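Local coordinates for DUF2020 domain-containing protein (Corynebacterium diphtheriae, PDB 3V7B) that is of unknown function but carries a DUF2020 domain of the Mog1p/PsbP clan, built as an antiparallel sheet flanked by helices, at residues V5-L10 against V73-S78; C28-S33 against F53-C58; D87-I92 against G114-V119. All blocks are in the same frame, centred on the assembly; numbering follows the deposited sequence.

Contact 1: V5-L10 against V73-S78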
ATOM      1  N   VAL A   5      10.580   0.515 -19.332  1.00 32.97           N
ATOM      2  CA  VAL A   5       9.330   1.077 -18.650  1.00 33.03           C
ATOM      3  C   VAL A   5       8.977   0.303 -17.376  1.00 29.87           C
ATOM      4  O   VAL A   5       9.016  -0.932 -17.346  1.00 27.48           O
ATOM      5  CB  VAL A   5       8.085   1.172 -19.621  1.00 37.21           C
ATOM      6  CG1 VAL A   5       7.002   0.117 -19.373  1.00 38.38           C
ATOM      7  CG2 VAL A   5       7.436   2.548 -19.518  1.00 37.52           C
ATOM      8  N   HIS A   6       8.636   1.035 -16.328  1.00 25.82           N
ATOM      9  CA  HIS A   6       8.280   0.410 -15.049  1.00 24.40           C
ATOM     10  C   HIS A   6       6.827   0.485 -14.828  1.00 20.67           C
ATOM     11  O   HIS A   6       6.168   1.455 -15.216  1.00 20.26           O
ATOM     12  CB  HIS A   6       8.952   1.128 -13.876  1.00 25.63           C
ATOM     13  CG  HIS A   6      10.430   1.044 -13.921  1.00 28.34           C
ATOM     14  ND1 HIS A   6      11.092  -0.129 -13.707  1.00 35.02           N
ATOM     15  CD2 HIS A   6      11.393   1.994 -14.293  1.00 33.91           C
ATOM     16  CE1 HIS A   6      12.426   0.081 -13.883  1.00 36.43           C
ATOM     17  NE2 HIS A   6      12.606   1.380 -14.236  1.00 34.13           N
ATOM     18  N   ASP A   7       6.342  -0.529 -14.134  1.00 19.75           N
ATOM     19  CA  ASP A   7       4.943  -0.620 -13.730  1.00 17.97           C
ATOM     20  C   ASP A   7       3.953  -0.367 -14.916  1.00 16.88           C
ATOM     21  O   ASP A   7       2.917   0.265 -14.757  1.00 14.78           O
ATOM     22  CB  ASP A   7       4.649   0.376 -12.620  1.00 17.35           C
ATOM     23  CG  ASP A   7       5.485   0.192 -11.388  1.00 17.51           C
ATOM     24  OD1 ASP A   7       6.236  -0.812 -11.231  1.00 18.07           O
ATOM     25  OD2 ASP A   7       5.303   1.091 -10.501  1.00 17.04           O
ATOM     26  N   SER A   8       4.275  -0.926 -16.072  1.00 17.60           N
ATOM     27  CA  SER A   8       3.445  -0.766 -17.286  1.00 18.44           C
ATOM     28  C   SER A   8       3.075   0.702 -17.589  1.00 19.34           C
ATOM     29  O   SER A   8       1.984   0.992 -18.126  1.00 20.13           O
ATOM     30  CB  SER A   8       2.129  -1.585 -17.107  1.00 19.22           C
ATOM     31  OG  SER A   8       2.345  -2.913 -16.653  1.00 19.96           O
ATOM     32  N   ALA A   9       3.978   1.627 -17.258  1.00 18.49           N
ATOM     33  CA  ALA A   9       3.803   3.055 -17.464  1.00 18.16           C
ATOM     34  C   ALA A   9       2.486   3.557 -16.878  1.00 18.73           C
ATOM     35  O   ALA A   9       1.913   4.490 -17.386  1.00 18.32           O
ATOM     36  CB  ALA A   9       3.954   3.398 -18.953  1.00 20.09           C
ATOM     37  N   LEU A  10       1.988   2.914 -15.811  1.00 18.10           N
ATOM     38  CA  LEU A  10       0.735   3.373 -15.202  1.00 17.81           C
ATOM     39  C   LEU A  10       0.895   4.774 -14.627  1.00 19.27           C
ATOM     40  O   LEU A  10       1.969   5.100 -14.127  1.00 18.67           O
ATOM     41  CB  LEU A  10       0.243   2.421 -14.088  1.00 16.94           C
ATOM     42  CG  LEU A  10      -0.339   1.077 -14.637  1.00 16.74           C
ATOM     43  CD1 LEU A  10      -0.587   0.057 -13.501  1.00 15.03           C
ATOM     44  CD2 LEU A  10      -1.614   1.241 -15.459  1.00 16.31           C
ATOM     45  N   VAL A  73       3.353  -0.875  -4.328  1.00 11.94           N
ATOM     46  CA  VAL A  73       4.718  -0.499  -4.584  1.00 12.68           C
ATOM     47  C   VAL A  73       4.909   0.067  -6.001  1.00 12.28           C
ATOM     48  O   VAL A  73       4.572  -0.554  -6.984  1.00 15.31           O
ATOM     49  CB  VAL A  73       5.711  -1.661  -4.327  1.00 13.59           C
ATOM     50  CG1 VAL A  73       7.171  -1.163  -4.583  1.00 14.67           C
ATOM     51  CG2 VAL A  73       5.578  -2.119  -2.856  1.00 12.25           C
ATOM     52  N   ARG A  74       5.411   1.305  -6.118  1.00 13.22           N
ATOM     53  CA  ARG A  74       5.506   1.991  -7.380  1.00 13.57           C
ATOM     54  C   ARG A  74       6.973   2.273  -7.703  1.00 15.11           C
ATOM     55  O   ARG A  74       7.717   2.740  -6.878  1.00 16.20           O
ATOM     56  CB  ARG A  74       4.810   3.328  -7.359  1.00 13.45           C
ATOM     57  CG  ARG A  74       3.317   3.337  -7.443  1.00 13.25           C
ATOM     58  CD  ARG A  74       2.670   2.415  -8.376  1.00 13.44           C
ATOM     59  NE  ARG A  74       3.114   2.627  -9.778  1.00 13.67           N
ATOM     60  CZ  ARG A  74       2.578   3.451 -10.659  1.00 14.89           C
ATOM     61  NH1 ARG A  74       1.489   4.113 -10.384  1.00 14.56           N
ATOM     62  NH2 ARG A  74       3.112   3.555 -11.872  1.00 15.26           N
ATOM     63  N   HIS A  75       7.392   1.922  -8.866  1.00 16.45           N
ATOM     64  CA  HIS A  75       8.711   2.367  -9.327  1.00 18.33           C
ATOM     65  C   HIS A  75       8.437   3.390 -10.416  1.00 18.49           C
ATOM     66  O   HIS A  75       8.014   3.063 -11.565  1.00 18.28           O
ATOM     67  CB  HIS A  75       9.539   1.194  -9.830  1.00 22.79           C
ATOM     68  CG  HIS A  75      10.038   0.282  -8.740  1.00 25.65           C
ATOM     69  ND1 HIS A  75       9.210  -0.599  -8.073  1.00 29.14           N
ATOM     70  CD2 HIS A  75      11.318   0.060  -8.248  1.00 27.23           C
ATOM     71  CE1 HIS A  75       9.925  -1.281  -7.167  1.00 26.67           C
ATOM     72  NE2 HIS A  75      11.221  -0.884  -7.269  1.00 27.99           N
HETATM   73  N   MSE A  76       8.599   4.649 -10.073  1.00 19.34           N
HETATM   74  CA  MSE A  76       8.297   5.754 -11.011  1.00 19.13           C
HETATM   75  C   MSE A  76       9.548   6.122 -11.840  1.00 18.82           C
HETATM   76  O   MSE A  76      10.671   5.783 -11.468  1.00 19.34           O
HETATM   77  CB  MSE A  76       7.770   6.995 -10.286  1.00 17.34           C
HETATM   78  CG  MSE A  76       6.499   6.754  -9.417  1.00 16.81           C
HETATM   79 SE   MSE A  76       5.031   5.817 -10.370  0.86 14.47          SE
HETATM   80  CE  MSE A  76       4.366   7.344 -11.364  1.00 15.60           C
ATOM     81  N   PRO A  77       9.349   6.777 -13.006  1.00 21.99           N
ATOM     82  CA  PRO A  77      10.463   7.284 -13.873  1.00 21.43           C
ATOM     83  C   PRO A  77      11.319   8.334 -13.240  1.00 22.52           C
ATOM     84  O   PRO A  77      12.435   8.587 -13.729  1.00 23.74           O
ATOM     85  CB  PRO A  77       9.726   7.955 -15.049  1.00 23.22           C
ATOM     86  CG  PRO A  77       8.372   7.400 -15.047  1.00 23.59           C
ATOM     87  CD  PRO A  77       8.022   7.024 -13.633  1.00 22.53           C
ATOM     88  N   SER A  78      10.802   8.990 -12.203  1.00 21.15           N
ATOM     89  CA  SER A  78      11.560   9.966 -11.432  1.00 23.09           C
ATOM     90  C   SER A  78      11.062  10.080  -9.987  1.00 20.84           C
ATOM     91  O   SER A  78       9.967   9.612  -9.621  1.00 21.79           O
ATOM     92  CB  SER A  78      11.435  11.371 -12.020  1.00 23.29           C
ATOM     93  OG  SER A  78      10.080  11.791 -11.898  1.00 21.54           O
TER
HETATM   94  O   HOH W   1       5.887   3.546 -13.382  1.00 19.03           O
HETATM   95  O   HOH W   2       6.561  -1.663  -8.704  1.00 12.80           O
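One carboxylate oxygen, D7 OD2, takes two protein donors from the end of strand 69-75. R74 NE reaches D7 OD2 at 2.8 Å in an almost straight bond (N-H...O 175°) that is also a salt bridge; the oxygen lies in the guanidinium plane and offers its anti lone pair. The backbone H75 N, likewise 2.8 Å from D7 OD2, comes from above the carboxylate plane, so the two donors do not compete for one direction. The other oxygen, D7 OD1, is held by the backbone N of D54 and by a water 2.7 Å from D7 OD1 that also bonds V73 O and H75 ND1. Both oxygens of this buried carboxylate are therefore satisfied, and the grip probably favours its ionised form.

R74 gets there by bending at chi2 and chi3 (-41° and -59°), which curls the guanidinium toward D7 and L10. R74 NH2 donates to L10 O at 3.0 Å, from above the carbonyl plane, while NH1 goes to P11 O; SE of selenomethionine M76 lies over one face, offset toward the rim. A second water, 2.8 Å from H6 O, also donates to H75 O and accepts a weak bond from R74 NH2. H6 CB packs against H75 O, and the imidazole ND1 is paired with D54.

Within 5-10 the backbone bonds A9 N to H6 O and L10 N to D7 O make two overlapping left-handed turns, with phi positive at D7, S8 and A9. The whole is a buried Asp-Arg salt bridge, backed by main-chain bonds and bridging waters, that fastens an N-terminal loop to a sheet strand.

Contact 2: C28-S33 against F53-C58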
ATOM      1  N   CYS A  28       0.442 -12.720  -1.370  1.00 18.30           N
ATOM      2  CA  CYS A  28       1.400 -11.630  -1.561  1.00 17.36           C
ATOM      3  C   CYS A  28       2.814 -12.135  -1.418  1.00 18.63           C
ATOM      4  O   CYS A  28       3.123 -12.766  -0.404  1.00 18.74           O
ATOM      5  CB  CYS A  28       1.180 -10.610  -0.478  1.00 17.89           C
ATOM      6  SG  CYS A  28       2.056  -9.082  -0.766  1.00 16.37           S
ATOM      7  N   PRO A  29       3.712 -11.826  -2.377  1.00 18.98           N
ATOM      8  CA  PRO A  29       5.089 -12.380  -2.204  1.00 20.47           C
ATOM      9  C   PRO A  29       5.856 -11.826  -1.044  1.00 20.25           C
ATOM     10  O   PRO A  29       6.788 -12.490  -0.537  1.00 22.38           O
ATOM     11  CB  PRO A  29       5.798 -12.093  -3.552  1.00 22.30           C
ATOM     12  CG  PRO A  29       4.697 -11.844  -4.508  1.00 21.77           C
ATOM     13  CD  PRO A  29       3.480 -11.317  -3.719  1.00 19.59           C
ATOM     14  N   TYR A  30       5.410 -10.700  -0.502  1.00 17.67           N
ATOM     15  CA  TYR A  30       6.200 -10.054   0.519  1.00 17.99           C
ATOM     16  C   TYR A  30       5.474  -9.769   1.832  1.00 18.58           C
ATOM     17  O   TYR A  30       5.990  -9.058   2.652  1.00 19.34           O
ATOM     18  CB  TYR A  30       6.787  -8.739  -0.022  1.00 16.19           C
ATOM     19  CG  TYR A  30       5.811  -7.855  -0.723  1.00 14.86           C
ATOM     20  CD1 TYR A  30       5.150  -6.872  -0.022  1.00 13.61           C
ATOM     21  CD2 TYR A  30       5.552  -7.992  -2.103  1.00 15.60           C
ATOM     22  CE1 TYR A  30       4.279  -6.016  -0.654  1.00 13.76           C
ATOM     23  CE2 TYR A  30       4.653  -7.145  -2.759  1.00 13.84           C
ATOM     24  CZ  TYR A  30       4.027  -6.180  -2.042  1.00 14.20           C
ATOM     25  OH  TYR A  30       3.162  -5.351  -2.684  1.00 13.52           O
ATOM     26  N   LEU A  31       4.246 -10.248   1.989  1.00 17.61           N
ATOM     27  CA  LEU A  31       3.495 -10.019   3.237  1.00 18.46           C
ATOM     28  C   LEU A  31       2.747 -11.338   3.520  1.00 21.09           C
ATOM     29  O   LEU A  31       2.005 -11.824   2.666  1.00 21.72           O
ATOM     30  CB  LEU A  31       2.498  -8.904   3.089  1.00 17.83           C
ATOM     31  CG  LEU A  31       3.015  -7.475   3.070  1.00 16.67           C
ATOM     32  CD1 LEU A  31       1.865  -6.464   2.992  1.00 17.24           C
ATOM     33  CD2 LEU A  31       3.901  -7.171   4.296  1.00 15.82           C
ATOM     34  N   ASP A  32       2.933 -11.870   4.710  1.00 20.47           N
ATOM     35  CA  ASP A  32       2.249 -13.078   5.107  1.00 21.71           C
ATOM     36  C   ASP A  32       0.784 -12.805   5.410  1.00 20.15           C
ATOM     37  O   ASP A  32       0.463 -11.869   6.167  1.00 16.68           O
ATOM     38  CB  ASP A  32       2.982 -13.617   6.340  1.00 25.04           C
ATOM     39  CG  ASP A  32       2.322 -14.847   6.937  1.00 30.91           C
ATOM     40  OD1 ASP A  32       2.695 -15.946   6.473  1.00 34.50           O
ATOM     41  OD2 ASP A  32       1.451 -14.715   7.878  1.00 33.14           O
ATOM     42  N   SER A  33      -0.106 -13.630   4.835  1.00 20.06           N
ATOM     43  CA  SER A  33      -1.565 -13.445   4.965  1.00 20.95           C
ATOM     44  C   SER A  33      -2.001 -13.469   6.440  1.00 19.87           C
ATOM     45  O   SER A  33      -2.775 -12.615   6.874  1.00 19.58           O
ATOM     46  CB  SER A  33      -2.337 -14.520   4.148  1.00 23.00           C
ATOM     47  OG  SER A  33      -1.538 -14.869   2.969  1.00 27.07           O
ATOM     48  N   PHE A  53       2.440  -3.981 -11.895  1.00 15.51           N
ATOM     49  CA  PHE A  53       3.537  -3.264 -11.208  1.00 15.83           C
ATOM     50  C   PHE A  53       4.752  -4.170 -11.172  1.00 15.49           C
ATOM     51  O   PHE A  53       4.585  -5.354 -10.981  1.00 16.14           O
ATOM     52  CB  PHE A  53       3.083  -2.889  -9.831  1.00 15.45           C
ATOM     53  CG  PHE A  53       1.804  -2.067  -9.835  1.00 14.98           C
ATOM     54  CD1 PHE A  53       1.824  -0.680  -9.988  1.00 16.28           C
ATOM     55  CD2 PHE A  53       0.600  -2.683  -9.755  1.00 15.94           C
ATOM     56  CE1 PHE A  53       0.616   0.093 -10.035  1.00 15.72           C
ATOM     57  CE2 PHE A  53      -0.607  -1.955  -9.772  1.00 15.86           C
ATOM     58  CZ  PHE A  53      -0.600  -0.570  -9.911  1.00 16.12           C
ATOM     59  N   ASP A  54       5.941  -3.606 -11.323  1.00 17.90           N
ATOM     60  CA  ASP A  54       7.181  -4.428 -11.241  1.00 20.88           C
ATOM     61  C   ASP A  54       7.153  -5.296  -9.961  1.00 22.01           C
ATOM     62  O   ASP A  54       7.384  -6.514  -9.997  1.00 22.36           O
ATOM     63  CB  ASP A  54       8.446  -3.571 -11.199  1.00 23.78           C
ATOM     64  CG  ASP A  54       8.641  -2.675 -12.428  1.00 24.27           C
ATOM     65  OD1 ASP A  54       7.913  -2.831 -13.436  1.00 24.64           O
ATOM     66  OD2 ASP A  54       9.541  -1.811 -12.322  1.00 24.83           O
ATOM     67  N   THR A  55       6.861  -4.651  -8.826  1.00 19.66           N
ATOM     68  CA  THR A  55       6.558  -5.356  -7.586  1.00 19.71           C
ATOM     69  C   THR A  55       5.064  -5.475  -7.506  1.00 17.42           C
ATOM     70  O   THR A  55       4.366  -4.438  -7.411  1.00 15.38           O
ATOM     71  CB  THR A  55       7.083  -4.606  -6.328  1.00 19.36           C
ATOM     72  OG1 THR A  55       8.511  -4.544  -6.411  1.00 21.58           O
ATOM     73  CG2 THR A  55       6.677  -5.366  -5.100  1.00 17.17           C
ATOM     74  N   PRO A  56       4.538  -6.709  -7.547  1.00 17.64           N
ATOM     75  CA  PRO A  56       3.068  -6.773  -7.560  1.00 16.94           C
ATOM     76  C   PRO A  56       2.420  -6.093  -6.403  1.00 16.89           C
ATOM     77  O   PRO A  56       2.893  -6.199  -5.296  1.00 18.26           O
ATOM     78  CB  PRO A  56       2.785  -8.285  -7.502  1.00 17.90           C
ATOM     79  CG  PRO A  56       3.986  -8.904  -8.117  1.00 20.20           C
ATOM     80  CD  PRO A  56       5.098  -8.073  -7.503  1.00 19.43           C
ATOM     81  N   ALA A  57       1.326  -5.397  -6.666  1.00 14.60           N
ATOM     82  CA  ALA A  57       0.475  -4.835  -5.639  1.00 13.49           C
ATOM     83  C   ALA A  57      -0.301  -5.975  -4.999  1.00 14.00           C
ATOM     84  O   ALA A  57      -0.607  -6.953  -5.674  1.00 14.29           O
ATOM     85  CB  ALA A  57      -0.465  -3.845  -6.247  1.00 13.52           C
ATOM     86  N   CYS A  58      -0.587  -5.864  -3.704  1.00 12.42           N
ATOM     87  CA  CYS A  58      -1.266  -6.948  -2.969  1.00 13.28           C
ATOM     88  C   CYS A  58      -2.530  -6.331  -2.345  1.00 13.05           C
ATOM     89  O   CYS A  58      -2.500  -5.267  -1.714  1.00 14.63           O
ATOM     90  CB  CYS A  58      -0.392  -7.558  -1.874  1.00 12.79           C
ATOM     91  SG  CYS A  58       1.108  -8.355  -2.522  1.00 16.73           S
TER
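A disulfide between C28 and C58 forms the covalent part of this contact, and the aromatic ring of Y30 is folded over it. The SG atoms of C28 and C58 are 2.1 Å apart with chi3 at 82°, near the relaxed right angle of a disulfide. C28 holds SG anti to its backbone N (chi1 -169°), whereas C58 turns SG beside its own N, and the CA atoms end 5.6 Å apart.

Packing is tightest around Y30. Its CG sits in the crowded position between backbone N and carbonyl carbon (chi1 48°), which brings the ring back over C28, two residues earlier: C28 SG stands 3.6 Å above the Y30 ring plane, over the ring centre. C58 SG makes the sulfur-aromatic contact, meeting the same ring obliquely 4.2 Å from the Y30 centroid. The phenol then reaches past the bridge, and Y30 OH donates to P56 O at 2.8 Å. That oxygen lies at the ring edge, and the bond runs in the carbonyl plane, fixing the ring's far end. Beside it T55 CG2 approaches Y30 CE2 obliquely at 3.6 Å. Strand 69-75, through V71, and helix 135-149, through A145 and L149, also pack on the buried tyrosine.

The looser side is that of the prolines. P29, exposed to solvent, reaches the disulfide with CD alone, 4.0 Å from C58 SG, and P56 is partly exposed, contributing its carbonyl to the bond rather than close ring packing. Beyond Y30 the first segment leaves the interface, where D32 N-caps helix 33-40 by accepting from W35 N.

The arrangement is a disulfide cross-link with a sulfur-aromatic contact to a buried tyrosine, joining the loop before helix 33-40 to sheet strand 57-61.

Contact 3: D87-I92 against G114-V119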
ATOM      1  N   ASP A  87       1.837  12.417  -2.634  1.00 15.90           N
ATOM      2  CA  ASP A  87       0.992  13.562  -2.371  1.00 17.05           C
ATOM      3  C   ASP A  87      -0.433  13.291  -2.794  1.00 18.16           C
ATOM      4  O   ASP A  87      -1.379  13.811  -2.190  1.00 17.14           O
ATOM      5  CB  ASP A  87       1.535  14.822  -3.115  1.00 17.23           C
ATOM      6  CG  ASP A  87       2.802  15.336  -2.537  1.00 17.47           C
ATOM      7  OD1 ASP A  87       3.315  14.749  -1.529  1.00 18.45           O
ATOM      8  OD2 ASP A  87       3.282  16.380  -3.075  1.00 17.40           O
ATOM      9  N   TRP A  88      -0.634  12.479  -3.810  1.00 16.00           N
ATOM     10  CA  TRP A  88      -2.009  12.087  -4.178  1.00 16.40           C
ATOM     11  C   TRP A  88      -2.650  11.209  -3.117  1.00 18.14           C
ATOM     12  O   TRP A  88      -3.766  11.523  -2.651  1.00 18.21           O
ATOM     13  CB  TRP A  88      -1.962  11.415  -5.530  1.00 16.58           C
ATOM     14  CG  TRP A  88      -3.113  10.523  -5.860  1.00 16.75           C
ATOM     15  CD1 TRP A  88      -4.404  10.887  -6.232  1.00 19.28           C
ATOM     16  CD2 TRP A  88      -3.106   9.039  -5.859  1.00 17.15           C
ATOM     17  NE1 TRP A  88      -5.197   9.750  -6.429  1.00 19.04           N
ATOM     18  CE2 TRP A  88      -4.470   8.618  -6.239  1.00 18.64           C
ATOM     19  CE3 TRP A  88      -2.143   8.062  -5.605  1.00 16.02           C
ATOM     20  CZ2 TRP A  88      -4.820   7.277  -6.344  1.00 17.02           C
ATOM     21  CZ3 TRP A  88      -2.511   6.729  -5.683  1.00 15.96           C
ATOM     22  CH2 TRP A  88      -3.817   6.347  -6.061  1.00 17.66           C
ATOM     23  N   ALA A  89      -1.901  10.193  -2.639  1.00 16.58           N
ATOM     24  CA  ALA A  89      -2.424   9.231  -1.656  1.00 16.43           C
ATOM     25  C   ALA A  89      -2.606   9.865  -0.266  1.00 16.35           C
ATOM     26  O   ALA A  89      -3.533   9.525   0.451  1.00 16.38           O
ATOM     27  CB  ALA A  89      -1.529   8.026  -1.546  1.00 16.25           C
ATOM     28  N   ALA A  90      -1.701  10.805   0.066  1.00 16.69           N
ATOM     29  CA  ALA A  90      -1.592  11.441   1.397  1.00 16.97           C
ATOM     30  C   ALA A  90      -1.427  12.938   1.205  1.00 17.09           C
ATOM     31  O   ALA A  90      -0.321  13.440   1.258  1.00 17.37           O
ATOM     32  CB  ALA A  90      -0.455  10.821   2.262  1.00 15.78           C
ATOM     33  N   PRO A  91      -2.554  13.650   1.015  1.00 19.52           N
ATOM     34  CA  PRO A  91      -2.439  15.097   0.646  1.00 19.43           C
ATOM     35  C   PRO A  91      -1.790  15.923   1.763  1.00 19.09           C
ATOM     36  O   PRO A  91      -2.034  15.669   2.950  1.00 17.82           O
ATOM     37  CB  PRO A  91      -3.901  15.535   0.393  1.00 19.18           C
ATOM     38  CG  PRO A  91      -4.614  14.254   0.026  1.00 20.93           C
ATOM     39  CD  PRO A  91      -3.930  13.126   0.804  1.00 19.30           C
ATOM     40  N   ILE A  92      -1.086  16.972   1.338  1.00 19.93           N
ATOM     41  CA  ILE A  92      -0.196  17.761   2.167  1.00 19.28           C
ATOM     42  C   ILE A  92      -1.038  18.380   3.252  1.00 20.30           C
ATOM     43  O   ILE A  92      -0.605  18.367   4.393  1.00 21.07           O
ATOM     44  CB  ILE A  92       0.504  18.887   1.383  1.00 20.44           C
ATOM     45  CG1 ILE A  92       1.520  18.346   0.378  1.00 20.45           C
ATOM     46  CG2 ILE A  92       1.249  19.833   2.327  1.00 22.67           C
ATOM     47  CD1 ILE A  92       2.621  17.542   1.006  1.00 19.34           C
ATOM     48  N   GLY A 114     -10.984   5.092   7.179  1.00 27.84           N
ATOM     49  CA  GLY A 114      -9.796   4.277   6.957  1.00 24.83           C
ATOM     50  C   GLY A 114      -8.504   5.043   7.180  1.00 22.11           C
ATOM     51  O   GLY A 114      -8.496   6.170   7.701  1.00 23.14           O
ATOM     52  N   ALA A 115      -7.376   4.440   6.744  1.00 19.20           N
ATOM     53  CA  ALA A 115      -6.092   4.980   7.070  1.00 16.80           C
ATOM     54  C   ALA A 115      -5.257   4.890   5.815  1.00 16.12           C
ATOM     55  O   ALA A 115      -5.490   4.023   5.009  1.00 14.68           O
ATOM     56  CB  ALA A 115      -5.431   4.183   8.202  1.00 17.68           C
ATOM     57  N   VAL A 116      -4.226   5.706   5.755  1.00 14.82           N
ATOM     58  CA  VAL A 116      -3.231   5.652   4.683  1.00 14.65           C
ATOM     59  C   VAL A 116      -1.829   5.902   5.235  1.00 14.53           C
ATOM     60  O   VAL A 116      -1.630   6.600   6.240  1.00 14.75           O
ATOM     61  CB  VAL A 116      -3.552   6.676   3.556  1.00 14.54           C
ATOM     62  CG1 VAL A 116      -3.470   8.127   4.112  1.00 16.29           C
ATOM     63  CG2 VAL A 116      -2.724   6.395   2.257  1.00 15.19           C
ATOM     64  N   TYR A 117      -0.841   5.329   4.561  1.00 14.42           N
ATOM     65  CA  TYR A 117       0.516   5.549   4.899  1.00 14.26           C
ATOM     66  C   TYR A 117       1.249   5.486   3.580  1.00 14.13           C
ATOM     67  O   TYR A 117       1.238   4.440   2.861  1.00 13.18           O
ATOM     68  CB  TYR A 117       1.063   4.509   5.912  1.00 16.39           C
ATOM     69  CG  TYR A 117       2.495   4.805   6.405  1.00 16.19           C
ATOM     70  CD1 TYR A 117       2.698   5.478   7.639  1.00 17.86           C
ATOM     71  CD2 TYR A 117       3.625   4.396   5.700  1.00 15.48           C
ATOM     72  CE1 TYR A 117       3.953   5.764   8.110  1.00 16.59           C
ATOM     73  CE2 TYR A 117       4.901   4.680   6.173  1.00 15.49           C
ATOM     74  CZ  TYR A 117       5.056   5.353   7.406  1.00 16.68           C
ATOM     75  OH  TYR A 117       6.283   5.661   7.939  1.00 17.44           O
ATOM     76  N   ALA A 118       1.847   6.608   3.214  1.00 13.15           N
ATOM     77  CA  ALA A 118       2.450   6.781   1.883  1.00 12.95           C
ATOM     78  C   ALA A 118       3.784   7.465   1.952  1.00 12.48           C
ATOM     79  O   ALA A 118       3.927   8.559   2.470  1.00 12.57           O
ATOM     80  CB  ALA A 118       1.511   7.535   0.955  1.00 13.40           C
ATOM     81  N   VAL A 119       4.825   6.771   1.468  1.00 12.38           N
ATOM     82  CA  VAL A 119       6.160   7.293   1.543  1.00 11.48           C
ATOM     83  C   VAL A 119       6.931   7.030   0.279  1.00 11.30           C
ATOM     84  O   VAL A 119       6.622   6.130  -0.469  1.00 11.84           O
ATOM     85  CB  VAL A 119       6.994   6.720   2.709  1.00 11.97           C
ATOM     86  CG1 VAL A 119       6.459   7.265   4.099  1.00 11.07           C
ATOM     87  CG2 VAL A 119       7.004   5.149   2.625  1.00 11.44           C
TER
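Four small apolar side chains, with the carbonyl of A89, make the interface: A89 and A90, where helix 79-89 ends, face V116 and A118 on strand 114-121. All four bonds from CA to CB are directed at the opposing segment, so the methyl groups meet tip to tip. A118 CB faces the pair of alanines, equidistant from both, 4.0 Å from A89 CB and also 4.0 Å from A90 CB. This even spacing sets it against the point where the chain leaves the helix. A90 is the first residue to abandon helical angles (phi/psi -135°/83°), and that turn allows two successive CB atoms to point at the same strand.

V116, two residues back along the strand, lies on the same face of the sheet and presents both its methyls. With chi1 at 64°, CG1 occupies the crowded position between N and the carbonyl carbon while CG2 is anti to N. V116 CG2 is 3.7 Å from A89 O, against the final turn of the helix, and V116 CG1 is a looser 4.4 Å from A90 CB. Here a helix packs on a face of the antiparallel sheet, and the small residues let the helix end come close: the CA atoms of A90 and A118 are 6.2 Å apart.

No hydrogen bond crosses the interface. The strand's backbone is instead paired within the sheet, V116 with A109 and A118 with G107 on one neighbour, and Y117 with V128 on the other. The intervening Y117 points away, and its ring packs on helix 135-149, on the opposite face. Strand 124-130 widens the apolar patch: V127 touches both A89 and A118, while W129 touches A89 and V116.

In the fold
All three contacts reach the same antiparallel sheet, but only contacts 1 and 2 touch. Their centres are about 15 Å apart, and strands 69-75 and 57-61, which carry them, are neighbours in the sheet. D54 forms the polar join by two probable hydrogen bonds: D54 OD2 lies 2.7 Å from H6 ND1, and D54 N 2.8 Å from D7 OD1. F53 CE1 adds packing at 3.5 Å from R74 CD. Contact 3 stands apart, its nearest atoms about 7 Å from contact 1 and about 9 Å from contact 2. Contacts 2 and 3 lie on opposite sides of the chain's centre, their centres about 19 Å apart. With the function unknown, no active site or ligand can be assigned.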